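Endoglucanase family 5 (Clostridium acetobutylicum ATCC 824, PDB 6PZ7) probably hydrolyses internal beta-1,4-linkages of cellulose and related plant polysaccharides, as a broad-specificity endoglucanase of glycoside hydrolase family 5. Local coordinates at residues K244-Y255 against F287-I297; I140-R148 against I167-I178. One frame throughout, in Å; residues are numbered along the deposited sequence.

Interaction 1. Residues K244-Y255 against F287-I297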
loop_
_atom_site.group_PDB
_atom_site.type_symbol
_atom_site.label_atom_id
_atom_site.label_comp_id
_atom_site.label_asym_id
_atom_site.label_seq_id
_atom_site.Cartn_x
_atom_site.Cartn_y
_atom_site.Cartn_z
ATOM N N LYS A 244 -19.922 -10.781 -8.990
ATOM C CA LYS A 244 -19.886 -9.381 -9.401
ATOM C C LYS A 244 -20.681 -8.502 -8.449
ATOM O O LYS A 244 -20.220 -7.427 -8.058
ATOM C CB LYS A 244 -20.416 -9.235 -10.831
ATOM C CG LYS A 244 -19.508 -9.854 -11.891
ATOM C CD LYS A 244 -20.129 -9.829 -13.277
ATOM C CE LYS A 244 -19.058 -9.918 -14.356
ATOM N NZ LYS A 244 -19.571 -9.536 -15.708
ATOM N N ASP A 245 -21.859 -8.957 -8.043
ATOM C CA ASP A 245 -22.673 -8.165 -7.127
ATOM C C ASP A 245 -21.961 -7.923 -5.800
ATOM O O ASP A 245 -22.015 -6.818 -5.258
ATOM C CB ASP A 245 -23.973 -8.908 -6.846
ATOM C CG ASP A 245 -24.994 -8.792 -7.930
ATOM O OD1 ASP A 245 -24.799 -8.091 -8.953
ATOM O OD2 ASP A 245 -26.029 -9.495 -7.772
ATOM N N ALA A 246 -21.309 -8.941 -5.257
ATOM C CA ALA A 246 -20.666 -8.769 -3.952
ATOM C C ALA A 246 -19.502 -7.792 -4.054
ATOM O O ALA A 246 -19.312 -6.910 -3.193
ATOM C CB ALA A 246 -20.174 -10.121 -3.432
ATOM N N LEU A 247 -18.674 -7.927 -5.094
ATOM C CA LEU A 247 -17.529 -7.043 -5.227
ATOM C C LEU A 247 -17.963 -5.623 -5.538
ATOM O O LEU A 247 -17.415 -4.662 -4.983
ATOM C CB LEU A 247 -16.578 -7.599 -6.292
ATOM C CG LEU A 247 -15.315 -6.771 -6.534
ATOM C CD1 LEU A 247 -14.544 -6.466 -5.305
ATOM C CD2 LEU A 247 -14.445 -7.475 -7.552
ATOM N N ASP A 248 -18.937 -5.455 -6.411
ATOM C CA ASP A 248 -19.470 -4.122 -6.673
ATOM C C ASP A 248 -20.024 -3.490 -5.405
ATOM O O ASP A 248 -19.851 -2.276 -5.175
ATOM C CB ASP A 248 -20.557 -4.167 -7.751
ATOM C CG ASP A 248 -21.048 -2.809 -8.096
ATOM O OD1 ASP A 248 -20.251 -2.031 -8.645
ATOM O OD2 ASP A 248 -22.256 -2.527 -7.830
ATOM N N GLY A 249 -20.693 -4.275 -4.562
ATOM C CA GLY A 249 -21.180 -3.746 -3.294
ATOM C C GLY A 249 -20.048 -3.226 -2.417
ATOM O O GLY A 249 -20.170 -2.169 -1.776
ATOM N N GLN A 250 -18.931 -3.952 -2.354
ATOM C CA GLN A 250 -17.808 -3.515 -1.535
ATOM C C GLN A 250 -17.192 -2.241 -2.094
ATOM O O GLN A 250 -16.892 -1.299 -1.342
ATOM C CB GLN A 250 -16.777 -4.639 -1.462
ATOM C CG GLN A 250 -17.217 -5.856 -0.656
ATOM C CD GLN A 250 -16.333 -7.032 -0.894
ATOM O OE1 GLN A 250 -15.937 -7.318 -2.026
ATOM N NE2 GLN A 250 -16.005 -7.736 0.165
ATOM N N LEU A 251 -17.015 -2.168 -3.407
ATOM C CA LEU A 251 -16.460 -0.969 -4.023
ATOM C C LEU A 251 -17.412 0.205 -3.893
ATOM O O LEU A 251 -16.980 1.336 -3.657
ATOM C CB LEU A 251 -16.062 -1.249 -5.475
ATOM C CG LEU A 251 -14.915 -2.237 -5.669
ATOM C CD1 LEU A 251 -14.839 -2.654 -7.122
ATOM C CD2 LEU A 251 -13.605 -1.610 -5.234
ATOM N N ASN A 252 -18.719 -0.051 -3.991
ATOM C CA ASN A 252 -19.685 1.026 -3.845
ATOM C C ASN A 252 -19.692 1.588 -2.428
ATOM O O ASN A 252 -19.921 2.793 -2.244
ATOM C CB ASN A 252 -21.066 0.528 -4.266
ATOM C CG ASN A 252 -21.943 1.645 -4.727
ATOM O OD1 ASN A 252 -21.481 2.575 -5.390
ATOM N ND2 ASN A 252 -23.221 1.578 -4.362
ATOM N N ALA A 253 -19.469 0.753 -1.415
ATOM C CA ALA A 253 -19.372 1.272 -0.055
ATOM C C ALA A 253 -18.214 2.255 0.078
ATOM O O ALA A 253 -18.343 3.288 0.751
ATOM C CB ALA A 253 -19.242 0.149 0.956
ATOM N N ILE A 254 -17.067 1.948 -0.526
ATOM C CA ILE A 254 -15.910 2.840 -0.505
ATOM C C ILE A 254 -16.216 4.116 -1.269
ATOM O O ILE A 254 -15.927 5.223 -0.798
ATOM C CB ILE A 254 -14.689 2.118 -1.087
ATOM C CG1 ILE A 254 -14.311 0.894 -0.250
ATOM C CG2 ILE A 254 -13.533 3.080 -1.216
ATOM C CD1 ILE A 254 -13.308 -0.059 -0.937
ATOM N N TYR A 255 -16.813 3.982 -2.450
ATOM C CA TYR A 255 -17.197 5.143 -3.242
ATOM C C TYR A 255 -18.154 6.047 -2.460
ATOM O O TYR A 255 -17.977 7.274 -2.411
ATOM C CB TYR A 255 -17.861 4.682 -4.547
ATOM C CG TYR A 255 -18.487 5.827 -5.316
ATOM C CD1 TYR A 255 -17.702 6.672 -6.082
ATOM C CD2 TYR A 255 -19.845 6.074 -5.247
ATOM C CE1 TYR A 255 -18.243 7.751 -6.753
ATOM C CE2 TYR A 255 -20.413 7.139 -5.932
ATOM C CZ TYR A 255 -19.595 7.972 -6.688
ATOM O OH TYR A 255 -20.171 9.047 -7.351
ATOM N N PHE A 287 -12.826 -7.310 -13.585
ATOM C CA PHE A 287 -13.988 -6.648 -13.005
ATOM C C PHE A 287 -13.569 -5.706 -11.892
ATOM O O PHE A 287 -14.068 -4.575 -11.816
ATOM C CB PHE A 287 -14.994 -7.671 -12.489
ATOM C CG PHE A 287 -16.262 -7.053 -12.002
ATOM C CD1 PHE A 287 -17.262 -6.690 -12.891
ATOM C CD2 PHE A 287 -16.448 -6.778 -10.664
ATOM C CE1 PHE A 287 -18.416 -6.086 -12.437
ATOM C CE2 PHE A 287 -17.622 -6.172 -10.221
ATOM C CZ PHE A 287 -18.585 -5.823 -11.101
ATOM N N TYR A 288 -12.634 -6.124 -11.040
ATOM C CA TYR A 288 -12.206 -5.302 -9.915
ATOM C C TYR A 288 -11.627 -3.993 -10.414
ATOM O O TYR A 288 -12.041 -2.915 -9.980
ATOM C CB TYR A 288 -11.200 -6.115 -9.091
ATOM C CG TYR A 288 -10.860 -5.649 -7.700
ATOM C CD1 TYR A 288 -10.820 -6.562 -6.660
ATOM C CD2 TYR A 288 -10.530 -4.334 -7.421
ATOM C CE1 TYR A 288 -10.449 -6.178 -5.345
ATOM C CE2 TYR A 288 -10.177 -3.924 -6.115
ATOM C CZ TYR A 288 -10.151 -4.844 -5.101
ATOM O OH TYR A 288 -9.774 -4.385 -3.844
ATOM N N VAL A 289 -10.656 -4.054 -11.324
ATOM C CA VAL A 289 -9.999 -2.841 -11.788
ATOM C C VAL A 289 -10.983 -1.952 -12.542
ATOM O O VAL A 289 -10.990 -0.727 -12.350
ATOM C CB VAL A 289 -8.737 -3.176 -12.610
ATOM C CG1 VAL A 289 -8.162 -1.928 -13.247
ATOM C CG2 VAL A 289 -7.725 -3.911 -11.774
ATOM N N SER A 290 -11.828 -2.531 -13.412
ATOM C CA SER A 290 -12.723 -1.692 -14.205
ATOM C C SER A 290 -13.809 -1.068 -13.338
ATOM O O SER A 290 -14.123 0.118 -13.497
ATOM C CB SER A 290 -13.317 -2.489 -15.358
ATOM O OG SER A 290 -14.115 -3.554 -14.898
ATOM N N ASP A 291 -14.376 -1.822 -12.415
ATOM C CA ASP A 291 -15.410 -1.251 -11.543
ATOM C C ASP A 291 -14.811 -0.222 -10.590
ATOM O O ASP A 291 -15.399 0.847 -10.351
ATOM C CB ASP A 291 -16.106 -2.372 -10.773
ATOM C CG ASP A 291 -17.436 -1.961 -10.199
ATOM O OD1 ASP A 291 -18.030 -0.969 -10.673
ATOM O OD2 ASP A 291 -17.899 -2.634 -9.271
ATOM N N ALA A 292 -13.628 -0.502 -10.045
ATOM C CA ALA A 292 -12.962 0.491 -9.209
ATOM C C ALA A 292 -12.730 1.789 -9.971
ATOM O O ALA A 292 -13.013 2.875 -9.454
ATOM C CB ALA A 292 -11.653 -0.090 -8.656
ATOM N N ARG A 293 -12.267 1.688 -11.213
ATOM C CA ARG A 293 -11.986 2.885 -12.000
ATOM C C ARG A 293 -13.263 3.671 -12.279
ATOM O O ARG A 293 -13.246 4.912 -12.262
ATOM C CB ARG A 293 -11.289 2.527 -13.313
ATOM C CG ARG A 293 -11.120 3.703 -14.304
ATOM C CD ARG A 293 -9.809 4.501 -14.141
ATOM N NE ARG A 293 -9.734 5.295 -12.914
ATOM C CZ ARG A 293 -8.800 5.158 -11.965
ATOM N NH1 ARG A 293 -7.837 4.255 -12.095
ATOM N NH2 ARG A 293 -8.856 5.942 -10.907
ATOM N N LYS A 294 -14.378 2.978 -12.526
ATOM C CA LYS A 294 -15.624 3.694 -12.730
ATOM C C LYS A 294 -16.008 4.499 -11.503
ATOM O O LYS A 294 -16.698 5.522 -11.625
ATOM C CB LYS A 294 -16.714 2.691 -13.063
ATOM C CG LYS A 294 -16.645 2.172 -14.492
ATOM C CD LYS A 294 -17.724 1.131 -14.775
ATOM C CE LYS A 294 -17.577 0.584 -16.194
ATOM N NZ LYS A 294 -18.512 -0.544 -16.445
ATOM N N LYS A 295 -15.588 4.059 -10.328
ATOM C CA LYS A 295 -15.804 4.729 -9.052
ATOM C C LYS A 295 -14.642 5.626 -8.647
ATOM O O LYS A 295 -14.598 6.062 -7.485
ATOM C CB LYS A 295 -16.117 3.678 -7.985
ATOM C CG LYS A 295 -17.456 2.960 -8.250
ATOM C CD LYS A 295 -17.569 1.668 -7.458
ATOM C CE LYS A 295 -18.968 1.064 -7.448
ATOM N NZ LYS A 295 -19.618 0.959 -8.778
ATOM N N GLY A 296 -13.707 5.912 -9.538
ATOM C CA GLY A 296 -12.624 6.819 -9.234
ATOM C C GLY A 296 -11.499 6.255 -8.392
ATOM O O GLY A 296 -10.668 7.032 -7.892
ATOM N N ILE A 297 -11.441 4.941 -8.210
ATOM C CA ILE A 297 -10.496 4.289 -7.310
ATOM C C ILE A 297 -9.402 3.594 -8.110
ATOM O O ILE A 297 -9.689 2.805 -9.025
ATOM C CB ILE A 297 -11.220 3.264 -6.421
ATOM C CG1 ILE A 297 -12.326 3.919 -5.579
ATOM C CG2 ILE A 297 -10.227 2.539 -5.534
ATOM C CD1 ILE A 297 -13.341 2.942 -5.032
#
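Lys295 runs along Leu251 and Tyr255 where two neighbouring helices of the (beta/alpha)8 barrel's outer layer pack. The helices, 241-259 and 278-294, flank strand 265-270 in sequence; the segment axes approach to 10.0 Å at 31° between directions, so they run roughly parallel. Lys295 is the first residue to leave helical backbone angles, just ahead of Gly296 in a Schellman motif, and its chain runs back along helix 241-259, toward that helix's N-terminal end. Its CB lies 3.9 Å from Tyr255 CD1, and CG follows at 4.1 Å from Tyr255 CB. Next, CD packs at 3.8 Å on Leu251 CB, while CE passes between Asp248 OD1 and Asn252 OD1. A bend at the last torsion of Lys295 (chi4 48°) then turns NZ toward the acids. Lys295 NZ makes salt bridges with Asp248 OD1 and Asp291 OD1, both 3.1 Å long, each on the syn side of its carboxylate but tilted out of the plane. One ammonium thus bridges acids from both helices. Asp248 OD1 also comes to 2.5 Å from Asp291 OD2, a separation suggesting that one acid may be protonated. Deeper, Leu251 CD2 packs on Tyr288 and Ala292, and Ile254 CG2 on Ile297 CD1. At the other end, Lys244 CG, in the conformer given, makes a CH-pi contact over one face of Phe287, while Leu247 CD2 meets the ring edge, 3.8 Å from Phe287 CD2.

Interaction 2. Residues I140-R148 against I167-I178. Unlike the reference sequence in segment 140-148: Gln142 (reference Glu). With EDO (1,2-ethanediol), chain C.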
loop_
_atom_site.group_PDB
_atom_site.type_symbol
_atom_site.label_atom_id
_atom_site.label_comp_id
_atom_site.label_asym_id
_atom_site.label_seq_id
_atom_site.Cartn_x
_atom_site.Cartn_y
_atom_site.Cartn_z
ATOM N N ILE A 140 4.880 9.762 -3.701
ATOM C CA ILE A 140 3.809 9.830 -2.708
ATOM C C ILE A 140 4.304 9.133 -1.450
ATOM O O ILE A 140 4.934 8.059 -1.535
ATOM C CB ILE A 140 2.568 9.101 -3.275
ATOM C CG1 ILE A 140 2.042 9.862 -4.516
ATOM C CG2 ILE A 140 1.480 8.945 -2.222
ATOM C CD1 ILE A 140 0.999 9.112 -5.305
ATOM N N PHE A 141 4.051 9.732 -0.283
ATOM C CA PHE A 141 4.340 9.086 0.987
ATOM C C PHE A 141 3.071 8.429 1.507
ATOM O O PHE A 141 2.001 9.027 1.440
ATOM C CB PHE A 141 4.856 10.079 2.047
ATOM C CG PHE A 141 6.203 10.697 1.768
ATOM C CD1 PHE A 141 7.112 10.164 0.895
ATOM C CD2 PHE A 141 6.546 11.853 2.425
ATOM C CE1 PHE A 141 8.340 10.790 0.674
ATOM C CE2 PHE A 141 7.746 12.497 2.192
ATOM C CZ PHE A 141 8.667 11.950 1.357
ATOM N N GLN A 142 3.185 7.230 2.074
ATOM C CA GLN A 142 2.077 6.550 2.737
ATOM C C GLN A 142 2.521 6.389 4.197
ATOM O O GLN A 142 3.544 5.763 4.486
ATOM C CB GLN A 142 1.818 5.223 2.057
ATOM C CG GLN A 142 0.852 4.318 2.772
ATOM C CD GLN A 142 0.838 2.914 2.176
ATOM O OE1 GLN A 142 1.065 1.914 2.909
ATOM N NE2 GLN A 142 0.590 2.807 0.944
ATOM N N THR A 143 1.781 6.988 5.116
ATOM C CA THR A 143 2.272 7.140 6.488
ATOM C C THR A 143 2.515 5.819 7.189
ATOM O O THR A 143 3.538 5.648 7.866
ATOM C CB THR A 143 1.275 7.994 7.280
ATOM O OG1 THR A 143 0.003 7.373 7.194
ATOM C CG2 THR A 143 1.223 9.432 6.779
ATOM N N LEU A 144 1.563 4.893 7.045
ATOM C CA LEU A 144 1.482 3.636 7.759
ATOM C C LEU A 144 0.894 2.617 6.801
ATOM O O LEU A 144 0.128 2.966 5.895
ATOM C CB LEU A 144 0.564 3.763 8.973
ATOM C CG LEU A 144 0.894 4.856 10.003
ATOM C CD1 LEU A 144 -0.243 5.021 10.973
ATOM C CD2 LEU A 144 2.175 4.482 10.723
ATOM N N ASN A 145 1.185 1.330 7.034
ATOM C CA ASN A 145 0.685 0.254 6.171
ATOM C C ASN A 145 -0.654 -0.281 6.685
ATOM O O ASN A 145 -1.720 0.110 6.198
ATOM C CB ASN A 145 1.743 -0.854 6.098
ATOM C CG ASN A 145 1.232 -2.061 5.372
ATOM O OD1 ASN A 145 0.635 -1.927 4.319
ATOM N ND2 ASN A 145 1.474 -3.236 5.889
ATOM N N GLU A 146 -0.620 -1.173 7.667
ATOM C CA GLU A 146 -1.806 -1.773 8.269
ATOM C C GLU A 146 -1.702 -1.625 9.785
ATOM O O GLU A 146 -1.498 -2.602 10.531
ATOM C CB GLU A 146 -1.911 -3.235 7.868
ATOM C CG GLU A 146 -2.215 -3.380 6.375
ATOM C CD GLU A 146 -2.387 -4.779 5.896
ATOM O OE1 GLU A 146 -2.203 -5.736 6.690
ATOM O OE2 GLU A 146 -2.675 -4.992 4.684
ATOM N N PRO A 147 -1.742 -0.395 10.280
ATOM C CA PRO A 147 -1.485 -0.178 11.711
ATOM C C PRO A 147 -2.578 -0.837 12.532
ATOM O O PRO A 147 -3.766 -0.671 12.268
ATOM C CB PRO A 147 -1.516 1.352 11.849
ATOM C CG PRO A 147 -2.398 1.839 10.708
ATOM C CD PRO A 147 -2.053 0.865 9.562
ATOM N N ARG A 148 -2.184 -1.574 13.560
ATOM C CA ARG A 148 -3.111 -2.446 14.266
ATOM C C ARG A 148 -2.437 -3.016 15.499
ATOM O O ARG A 148 -1.234 -2.823 15.715
ATOM C CB ARG A 148 -3.563 -3.571 13.343
ATOM C CG ARG A 148 -2.462 -4.587 13.017
ATOM C CD ARG A 148 -2.831 -5.464 11.832
ATOM N NE ARG A 148 -1.890 -6.548 11.614
ATOM C CZ ARG A 148 -0.737 -6.421 11.002
ATOM N NH1 ARG A 148 -0.340 -5.290 10.480
ATOM N NH2 ARG A 148 0.068 -7.488 10.916
ATOM N N ILE A 167 -4.839 5.694 15.847
ATOM C CA ILE A 167 -4.345 5.756 14.476
ATOM C C ILE A 167 -4.556 7.135 13.878
ATOM O O ILE A 167 -3.715 7.621 13.112
ATOM C CB ILE A 167 -4.957 4.651 13.624
ATOM C CG1 ILE A 167 -4.331 3.314 14.063
ATOM C CG2 ILE A 167 -4.788 4.944 12.127
ATOM C CD1 ILE A 167 -5.062 2.167 13.629
ATOM N N ASN A 168 -5.666 7.792 14.176
ATOM C CA ASN A 168 -5.840 9.140 13.656
ATOM C C ASN A 168 -4.730 10.058 14.156
ATOM O O ASN A 168 -4.230 10.909 13.411
ATOM C CB ASN A 168 -7.205 9.705 14.054
ATOM C CG ASN A 168 -8.353 9.057 13.293
ATOM O OD1 ASN A 168 -8.199 8.646 12.129
ATOM N ND2 ASN A 168 -9.503 8.987 13.904
ATOM N N LYS A 169 -4.334 9.905 15.429
ATOM C CA LYS A 169 -3.242 10.699 15.977
ATOM C C LYS A 169 -1.922 10.367 15.297
ATOM O O LYS A 169 -1.134 11.267 14.992
ATOM C CB LYS A 169 -3.153 10.476 17.497
ATOM C CG LYS A 169 -4.459 10.716 18.281
ATOM C CD LYS A 169 -4.254 10.457 19.768
ATOM C CE LYS A 169 -5.546 10.488 20.555
ATOM N NZ LYS A 169 -5.315 10.259 22.020
ATOM N N PHE A 170 -1.665 9.091 15.053
ATOM C CA PHE A 170 -0.439 8.716 14.368
ATOM C C PHE A 170 -0.387 9.278 12.944
ATOM O O PHE A 170 0.665 9.764 12.508
ATOM C CB PHE A 170 -0.307 7.198 14.285
ATOM C CG PHE A 170 -0.019 6.478 15.597
ATOM C CD1 PHE A 170 0.418 7.129 16.739
ATOM C CD2 PHE A 170 -0.153 5.113 15.631
ATOM C CE1 PHE A 170 0.691 6.412 17.901
ATOM C CE2 PHE A 170 0.132 4.393 16.789
ATOM C CZ PHE A 170 0.557 5.049 17.922
ATOM N N ASN A 171 -1.496 9.194 12.198
ATOM C CA ASN A 171 -1.509 9.744 10.850
ATOM C C ASN A 171 -1.280 11.249 10.884
ATOM O O ASN A 171 -0.580 11.796 10.022
ATOM C CB ASN A 171 -2.833 9.409 10.152
ATOM C CG ASN A 171 -2.889 7.982 9.621
ATOM O OD1 ASN A 171 -1.851 7.408 9.250
ATOM N ND2 ASN A 171 -4.093 7.428 9.510
ATOM N N LEU A 172 -1.900 11.937 11.843
ATOM C CA LEU A 172 -1.707 13.378 11.981
ATOM C C LEU A 172 -0.254 13.715 12.278
ATOM O O LEU A 172 0.309 14.624 11.663
ATOM C CB LEU A 172 -2.597 13.924 13.099
ATOM C CG LEU A 172 -2.431 15.404 13.410
ATOM C CD1 LEU A 172 -2.700 16.231 12.223
ATOM C CD2 LEU A 172 -3.335 15.799 14.586
ATOM N N THR A 173 0.358 12.983 13.212
ATOM C CA THR A 173 1.757 13.187 13.545
ATOM C C THR A 173 2.614 13.023 12.299
ATOM O O THR A 173 3.511 13.833 12.026
ATOM C CB THR A 173 2.193 12.162 14.598
ATOM O OG1 THR A 173 1.485 12.371 15.830
ATOM C CG2 THR A 173 3.683 12.266 14.872
ATOM N N ALA A 174 2.390 11.945 11.552
ATOM C CA ALA A 174 3.196 11.708 10.345
ATOM C C ALA A 174 3.008 12.805 9.299
ATOM O O ALA A 174 3.981 13.295 8.728
ATOM C CB ALA A 174 2.874 10.337 9.795
ATOM N N VAL A 175 1.770 13.213 9.030
ATOM C CA VAL A 175 1.526 14.281 8.059
ATOM C C VAL A 175 2.202 15.570 8.501
ATOM O O VAL A 175 2.866 16.250 7.706
ATOM C CB VAL A 175 0.017 14.491 7.813
ATOM C CG1 VAL A 175 -0.231 15.792 7.084
ATOM C CG2 VAL A 175 -0.567 13.303 7.029
ATOM N N ASN A 176 2.033 15.956 9.775
ATOM C CA ASN A 176 2.646 17.199 10.233
ATOM C C ASN A 176 4.173 17.132 10.131
ATOM O O ASN A 176 4.834 18.108 9.762
ATOM C CB ASN A 176 2.238 17.502 11.674
ATOM C CG ASN A 176 0.835 18.092 11.793
ATOM O OD1 ASN A 176 0.287 18.611 10.845
ATOM N ND2 ASN A 176 0.277 18.016 12.992
ATOM N N THR A 177 4.751 15.992 10.496
ATOM C CA THR A 177 6.205 15.827 10.423
ATOM C C THR A 177 6.694 15.934 8.985
ATOM O O THR A 177 7.676 16.623 8.699
ATOM C CB THR A 177 6.608 14.488 11.019
ATOM O OG1 THR A 177 6.232 14.428 12.400
ATOM C CG2 THR A 177 8.085 14.211 10.915
ATOM N N ILE A 178 6.016 15.262 8.058
ATOM C CA ILE A 178 6.364 15.370 6.645
ATOM C C ILE A 178 6.326 16.824 6.217
ATOM O O ILE A 178 7.271 17.349 5.593
ATOM C CB ILE A 178 5.412 14.492 5.808
ATOM C CG1 ILE A 178 5.710 13.002 6.033
ATOM C CG2 ILE A 178 5.504 14.884 4.336
ATOM C CD1 ILE A 178 4.581 12.078 5.679
HETATM C C1 EDO C . -2.740 -8.875 5.034
HETATM O O1 EDO C . -1.680 -8.084 5.596
HETATM C C2 EDO C . -3.222 -8.290 3.720
HETATM O O2 EDO C . -4.000 -7.114 3.952
#
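The fourth beta-alpha unit of the barrel provides this contact: Phe141, Thr143, Leu144 and Pro147, at the end of strand 139-142 and in the loop after it, pack against helix 161-180. Phe141 presents its ring edge to Ile178, with CD2 3.7 Å from Ile178 CG2. In Thr143 the two branches divide the work. The hydroxyl sits between the backbone N and carbonyl carbon (chi1 56°) and donates to Asn171 OD1; OG1 and OD1 are 2.8 Å apart. That bond reaches the amide from above its carbonyl plane, 36° out of it, so it does not follow a lone pair. Thr143 CG2 instead packs on Ala174 CB at 3.6 Å. Leu144 CD1 touches both Phe170 CB and Asn171 OD1, 3.4 Å from the latter, so the amide oxygen has a methyl beside it as well as a hydrogen bond. Further on, Pro147 crosses Ile167 at about a right angle, its CG 4.0 Å from Ile167 CD1. Asn145, Glu146 and Pro147 match the Asn-Glu-Pro signature of family 5, in which relatives carry the acid/base glutamate; Glu146 points away from the helix, consistent with a place in the active-site cleft. There His221 ND1 bonds Glu146 OE2, and a 1,2-ethanediol, probably from crystallisation, spans the carboxylate: O1 donates to OE1 and O2 to OE2, each over 2.6 Å.

Both contacts belong to one (beta/alpha)8 barrel but hold different elements of it. Interaction 1 joins two outer helices and the turn that ends the second, whereas interaction 2 sets a strand end and its loop against the helix that follows. All touching residues of interaction 2 are buried, and a single neutral hydrogen bond crosses between the segments, among apolar contacts. Interaction 1 is only partly buried: leucine and isoleucine packing faces the barrel, while the salt bridges reach from buried Asp291 to the partly exposed Asp248 and Lys295. The centres of interactions 1 and 2 are about 26 Å apart. Interaction 2 borders the probable active-site cleft; interaction 1 is structural packing reinforced by salt bridges.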